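Local coordinates for protein Non-ribosomal peptide synthetase (Streptomyces halstedii, PDB 3WV4) that is an N-terminal domain of a non-ribosomal peptide synthetase and belongs to the AMP-binding enzyme family of the ANL clan, at residues C116-V121 against E186-S191; E193-L198 against A212-Q217. One frame throughout, in Å; residues are numbered along the deposited sequence.

Contact 1: residues C116-V121 against E186-S191; sequences CRRGVV and EAVEVS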
loop_
_atom_site.group_PDB
_atom_site.type_symbol
_atom_site.label_atom_id
_atom_site.label_comp_id
_atom_site.label_asym_id
_atom_site.label_seq_id
_atom_site.Cartn_x
_atom_site.Cartn_y
_atom_site.Cartn_z
ATOM N N CYS A 116 -1.170 14.412 -0.628
ATOM C CA CYS A 116 0.222 14.401 -0.163
ATOM C C CYS A 116 0.963 15.730 -0.486
ATOM O O CYS A 116 1.744 16.247 0.368
ATOM C CB CYS A 116 0.962 13.227 -0.797
ATOM S SG CYS A 116 0.566 11.635 -0.027
ATOM N N ARG A 117 0.718 16.254 -1.707
ATOM C CA ARG A 117 1.362 17.476 -2.212
ATOM C C ARG A 117 0.980 18.702 -1.387
ATOM O O ARG A 117 1.587 19.760 -1.562
ATOM C CB ARG A 117 0.931 17.780 -3.638
ATOM C CG ARG A 117 1.499 16.882 -4.699
ATOM C CD ARG A 117 0.944 17.254 -6.072
ATOM N NE ARG A 117 1.655 18.430 -6.564
ATOM C CZ ARG A 117 1.175 19.671 -6.605
ATOM N NH1 ARG A 117 -0.084 19.976 -6.218
ATOM N NH2 ARG A 117 1.980 20.626 -7.075
ATOM N N ARG A 118 -0.059 18.580 -0.564
ATOM C CA ARG A 118 -0.469 19.643 0.340
ATOM C C ARG A 118 -0.232 19.321 1.781
ATOM O O ARG A 118 -0.734 20.014 2.652
ATOM C CB ARG A 118 -1.955 20.017 0.096
ATOM C CG ARG A 118 -2.151 20.679 -1.258
ATOM C CD ARG A 118 -1.445 22.044 -1.291
ATOM N NE ARG A 118 -1.496 22.724 -2.596
ATOM C CZ ARG A 118 -0.504 22.766 -3.481
ATOM N NH1 ARG A 118 0.638 22.115 -3.283
ATOM N NH2 ARG A 118 -0.678 23.430 -4.610
ATOM N N GLY A 119 0.491 18.247 2.059
ATOM C CA GLY A 119 0.643 17.783 3.446
ATOM C C GLY A 119 -0.641 17.374 4.101
ATOM O O GLY A 119 -0.722 17.292 5.327
ATOM N N VAL A 120 -1.665 17.101 3.314
ATOM C CA VAL A 120 -2.958 16.639 3.871
ATOM C C VAL A 120 -2.858 15.117 4.039
ATOM O O VAL A 120 -2.197 14.398 3.259
ATOM C CB VAL A 120 -4.107 17.066 2.910
ATOM C CG1 VAL A 120 -5.450 16.410 3.199
ATOM C CG2 VAL A 120 -4.245 18.557 2.963
ATOM N N VAL A 121 -3.526 14.623 5.060
ATOM C CA VAL A 121 -3.468 13.235 5.421
ATOM C C VAL A 121 -4.607 12.421 4.839
ATOM O O VAL A 121 -5.765 12.648 5.161
ATOM C CB VAL A 121 -3.450 13.071 6.950
ATOM C CG1 VAL A 121 -3.168 11.613 7.299
ATOM C CG2 VAL A 121 -2.371 13.968 7.533
ATOM N N GLU A 186 1.783 24.853 -8.044
ATOM C CA GLU A 186 2.439 25.375 -6.859
ATOM C C GLU A 186 2.808 24.236 -5.870
ATOM O O GLU A 186 1.988 23.372 -5.566
ATOM C CB GLU A 186 1.502 26.449 -6.207
ATOM C CG GLU A 186 0.021 26.377 -6.686
ATOM C CD GLU A 186 -1.061 26.765 -5.668
ATOM O OE1 GLU A 186 -0.711 27.291 -4.595
ATOM O OE2 GLU A 186 -2.292 26.544 -5.933
ATOM N N ALA A 187 4.057 24.217 -5.402
ATOM C CA ALA A 187 4.444 23.399 -4.248
ATOM C C ALA A 187 4.075 24.142 -2.994
ATOM O O ALA A 187 3.725 25.305 -3.032
ATOM C CB ALA A 187 5.928 23.119 -4.256
ATOM N N VAL A 188 4.146 23.446 -1.872
ATOM C CA VAL A 188 3.857 24.017 -0.590
ATOM C C VAL A 188 4.786 23.268 0.328
ATOM O O VAL A 188 5.211 22.182 -0.026
ATOM C CB VAL A 188 2.383 23.745 -0.250
ATOM C CG1 VAL A 188 2.208 22.932 1.025
ATOM C CG2 VAL A 188 1.559 25.006 -0.279
ATOM N N GLU A 189 5.079 23.834 1.496
ATOM C CA GLU A 189 5.926 23.218 2.497
ATOM C C GLU A 189 5.310 21.933 3.045
ATOM O O GLU A 189 4.244 21.963 3.618
ATOM C CB GLU A 189 6.162 24.228 3.646
ATOM C CG GLU A 189 6.871 23.698 4.916
ATOM C CD GLU A 189 8.392 23.816 4.887
ATOM O OE1 GLU A 189 8.985 23.880 3.788
ATOM O OE2 GLU A 189 8.993 23.824 5.981
ATOM N N VAL A 190 5.995 20.812 2.843
ATOM C CA VAL A 190 5.632 19.546 3.494
ATOM C C VAL A 190 6.898 18.915 4.027
ATOM O O VAL A 190 7.894 18.829 3.307
ATOM C CB VAL A 190 5.000 18.581 2.492
ATOM C CG1 VAL A 190 4.669 17.240 3.162
ATOM C CG2 VAL A 190 3.776 19.223 1.862
ATOM N N SER A 191 6.880 18.493 5.276
ATOM C CA SER A 191 8.092 17.913 5.880
ATOM C C SER A 191 8.075 16.422 5.659
ATOM O O SER A 191 7.005 15.821 5.659
ATOM C CB SER A 191 8.142 18.196 7.381
ATOM O OG SER A 191 9.117 17.380 7.990
HETATM O O HOH W 1 4.068 20.484 -2.193
#
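Two arginines in the turn just after helix 106-116 reach across to the backbone of the loop 186-191, and the carbonyl of E186 is where both arrive. R118 takes hold of E186 O end-on with two nitrogens: NH2 lies 2.8 Å and NH1 2.9 Å from that oxygen. The acceptor sits in the guanidinium plane, whereas the nitrogens stand above the plane of the carbonyl. The chain of R118, bent at chi2 (-66°), turns back so that NH1 also donates to R117 O (3.1 Å), and NE forms a salt bridge with D88 of helix 73-89. R117 NH2 adds a weak bond to E186 O, while its NH1 is held more firmly by G184 O.

The carboxylate of E186 contributes less. Its OE2 is 3.7 Å from R118 NH2, a long salt bridge, with the two planar groups turned 58° apart. A water links the backbones, donating to R117 O and accepting from V188 N.

Apolar groups flank this grip. V188 lays CG2 over one face of the R118 guanidinium, crossing the chain at about a right angle. Farther along the loop, V190 CG2, anti to its own carbonyl carbon, presses on the backbone of the turn, 3.4 Å from G119 N. G119 has positive phi and is the C-prime residue of the Schellman motif that ends the helix, G119 N bonding to C116 O.

With a neutral carbonyl as chief acceptor and the carboxylate only in a long salt bridge, the guanidinium of R118 probably owes more of its charge compensation to D88 than to E186; the polar attachment of the loop falls mainly on its backbone, with V188 and V190 adding apolar packing.

Contact 2: residues E193-L198 against A212-Q217; sequences EDLAVL and ACPHQQ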
loop_
_atom_site.group_PDB
_atom_site.type_symbol
_atom_site.label_atom_id
_atom_site.label_comp_id
_atom_site.label_asym_id
_atom_site.label_seq_id
_atom_site.Cartn_x
_atom_site.Cartn_y
_atom_site.Cartn_z
ATOM N N GLU A 193 8.662 14.427 7.760
ATOM C CA GLU A 193 8.112 13.878 8.996
ATOM C C GLU A 193 6.631 14.049 9.084
ATOM O O GLU A 193 6.023 13.535 9.979
ATOM C CB GLU A 193 8.767 14.546 10.195
ATOM C CG GLU A 193 10.241 14.175 10.344
ATOM C CD GLU A 193 10.994 15.064 11.330
ATOM O OE1 GLU A 193 10.732 14.974 12.538
ATOM O OE2 GLU A 193 11.841 15.858 10.882
ATOM N N ASP A 194 6.034 14.797 8.167
ATOM C CA ASP A 194 4.573 14.959 8.168
ATOM C C ASP A 194 3.880 13.655 7.857
ATOM O O ASP A 194 4.322 12.861 7.020
ATOM C CB ASP A 194 4.126 15.971 7.120
ATOM C CG ASP A 194 4.425 17.413 7.521
ATOM O OD1 ASP A 194 4.693 17.691 8.696
ATOM O OD2 ASP A 194 4.379 18.277 6.632
ATOM N N LEU A 195 2.777 13.443 8.549
ATOM C CA LEU A 195 1.873 12.349 8.263
ATOM C C LEU A 195 1.319 12.433 6.857
ATOM O O LEU A 195 0.892 13.492 6.420
ATOM C CB LEU A 195 0.717 12.350 9.252
ATOM C CG LEU A 195 1.106 12.113 10.710
ATOM C CD1 LEU A 195 -0.173 11.847 11.499
ATOM C CD2 LEU A 195 2.050 10.923 10.801
ATOM N N ALA A 196 1.339 11.302 6.161
ATOM C CA ALA A 196 0.777 11.197 4.820
ATOM C C ALA A 196 -0.451 10.294 4.782
ATOM O O ALA A 196 -1.427 10.567 4.044
ATOM C CB ALA A 196 1.841 10.651 3.878
ATOM N N VAL A 197 -0.424 9.200 5.547
ATOM C CA VAL A 197 -1.531 8.243 5.543
ATOM C C VAL A 197 -1.855 7.754 6.931
ATOM O O VAL A 197 -0.942 7.608 7.769
ATOM C CB VAL A 197 -1.156 7.016 4.679
ATOM C CG1 VAL A 197 -2.268 6.024 4.498
ATOM C CG2 VAL A 197 -0.630 7.393 3.297
ATOM N N LEU A 198 -3.160 7.544 7.203
ATOM C CA LEU A 198 -3.607 6.762 8.354
ATOM C C LEU A 198 -4.187 5.492 7.851
ATOM O O LEU A 198 -5.099 5.497 7.028
ATOM C CB LEU A 198 -4.712 7.462 9.190
ATOM C CG LEU A 198 -4.415 8.833 9.810
ATOM C CD1 LEU A 198 -5.524 9.210 10.785
ATOM C CD2 LEU A 198 -3.053 8.878 10.522
ATOM N N ALA A 212 -0.121 5.520 11.947
ATOM C CA ALA A 212 0.177 6.829 11.442
ATOM C C ALA A 212 1.439 6.769 10.682
ATOM O O ALA A 212 2.507 6.491 11.245
ATOM C CB ALA A 212 0.322 7.842 12.571
ATOM N N CYS A 213 1.346 7.110 9.398
ATOM C CA CYS A 213 2.450 6.885 8.507
ATOM C C CYS A 213 2.962 8.164 7.953
ATOM O O CYS A 213 2.275 8.803 7.121
ATOM C CB CYS A 213 2.018 5.969 7.349
ATOM S SG CYS A 213 1.388 4.356 7.845
ATOM N N PRO A 214 4.181 8.541 8.338
ATOM C CA PRO A 214 4.770 9.718 7.763
ATOM C C PRO A 214 5.298 9.495 6.376
ATOM O O PRO A 214 5.621 8.393 6.010
ATOM C CB PRO A 214 5.941 10.040 8.718
ATOM C CG PRO A 214 5.623 9.282 9.970
ATOM C CD PRO A 214 5.000 8.027 9.436
ATOM N N HIS A 215 5.476 10.570 5.640
ATOM C CA HIS A 215 6.104 10.522 4.295
ATOM C C HIS A 215 7.372 9.721 4.186
ATOM O O HIS A 215 7.505 8.864 3.298
ATOM C CB HIS A 215 6.440 11.951 3.828
ATOM C CG HIS A 215 5.248 12.700 3.326
ATOM N ND1 HIS A 215 4.996 12.873 1.979
ATOM C CD2 HIS A 215 4.218 13.297 3.981
ATOM C CE1 HIS A 215 3.871 13.558 1.831
ATOM N NE2 HIS A 215 3.376 13.817 3.027
ATOM N N GLN A 216 8.336 9.974 5.050
ATOM C CA GLN A 216 9.647 9.352 4.808
ATOM C C GLN A 216 9.632 7.858 4.956
ATOM O O GLN A 216 10.341 7.169 4.248
ATOM C CB GLN A 216 10.743 9.745 5.801
ATOM C CG GLN A 216 10.497 10.806 6.793
ATOM C CD GLN A 216 11.719 11.050 7.678
ATOM O OE1 GLN A 216 11.585 11.225 8.885
ATOM N NE2 GLN A 216 12.888 11.046 7.084
ATOM N N GLN A 217 8.950 7.364 5.991
ATOM C CA GLN A 217 8.875 5.932 6.229
ATOM C C GLN A 217 8.260 5.251 4.986
ATOM O O GLN A 217 8.691 4.176 4.569
ATOM C CB GLN A 217 8.008 5.616 7.442
ATOM C CG GLN A 217 8.697 5.701 8.780
ATOM C CD GLN A 217 8.608 7.078 9.403
ATOM O OE1 GLN A 217 8.696 8.088 8.722
ATOM N NE2 GLN A 217 8.407 7.119 10.694
HETATM O O HOH W 2 0.701 14.605 3.867
#
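A classic beta bulge interrupts this hairpin: A196 and V197 both face C213, whose single carbonyl oxygen accepts from both amides. A196 N lies 2.8 Å from C213 O and V197 N 3.1 Å, each bond nearly straight and in the carbonyl plane. C213 N returns a bond to V197 O, nearly along the C=O axis, and beyond it L198 and A212 form a non-hydrogen-bonded pair. The extra residue shifts the register by one before L195 meets P214, where the strands draw in to 3.9 Å between L195 CA and P214 CA.

P214 is the N-cap residue of helix 215-229, and the first helical amide, H215 N, donates to D194 O at 2.9 Å. A196, in the bulge, places CB over one face of the imidazole, a CH-pi contact 3.8 Å from the ring centroid and offset toward the CD2-NE2 rim. A water in the ring plane connects NE2 with L195 O, and ND1 is bonded to V47 N, so both ring nitrogens have partners that fix the rotation of the ring.

Away from the imidazole, L195 reaches back with CD2 to lie 4.0 Å from A212 CB and equally near P214 CG, while L198 CD2 packs on CA and CB of A212, its partner across the strands.

Strand 121-124 runs beside the hairpin, F122 bonding to the backbones of A196 and L198. I218 of helix 215-229 and F112 of helix 106-116 pack on V197, and W402 meets L195 and L198.

Both contacts are largely buried, but contact 2 lies nearer the centre of the chain, whereas contact 1 has an exposed border along 186-188. Their chemistry differs accordingly: contact 1 joins two irregular segments chiefly through arginine side chains on a carbonyl, while contact 2 relies on main-chain pairing, apolar side chains and a histidine ring within and just beyond one hairpin; each includes a bridging water. They touch directly. V190 CG1 comes within 3.7 Å of H215 NE2, and V121 CG2 lies 3.5 Å from L195 O. Segment 116-121 leads from helix 106-116 into strand 121-124, and both of these elements also pack on contact 2.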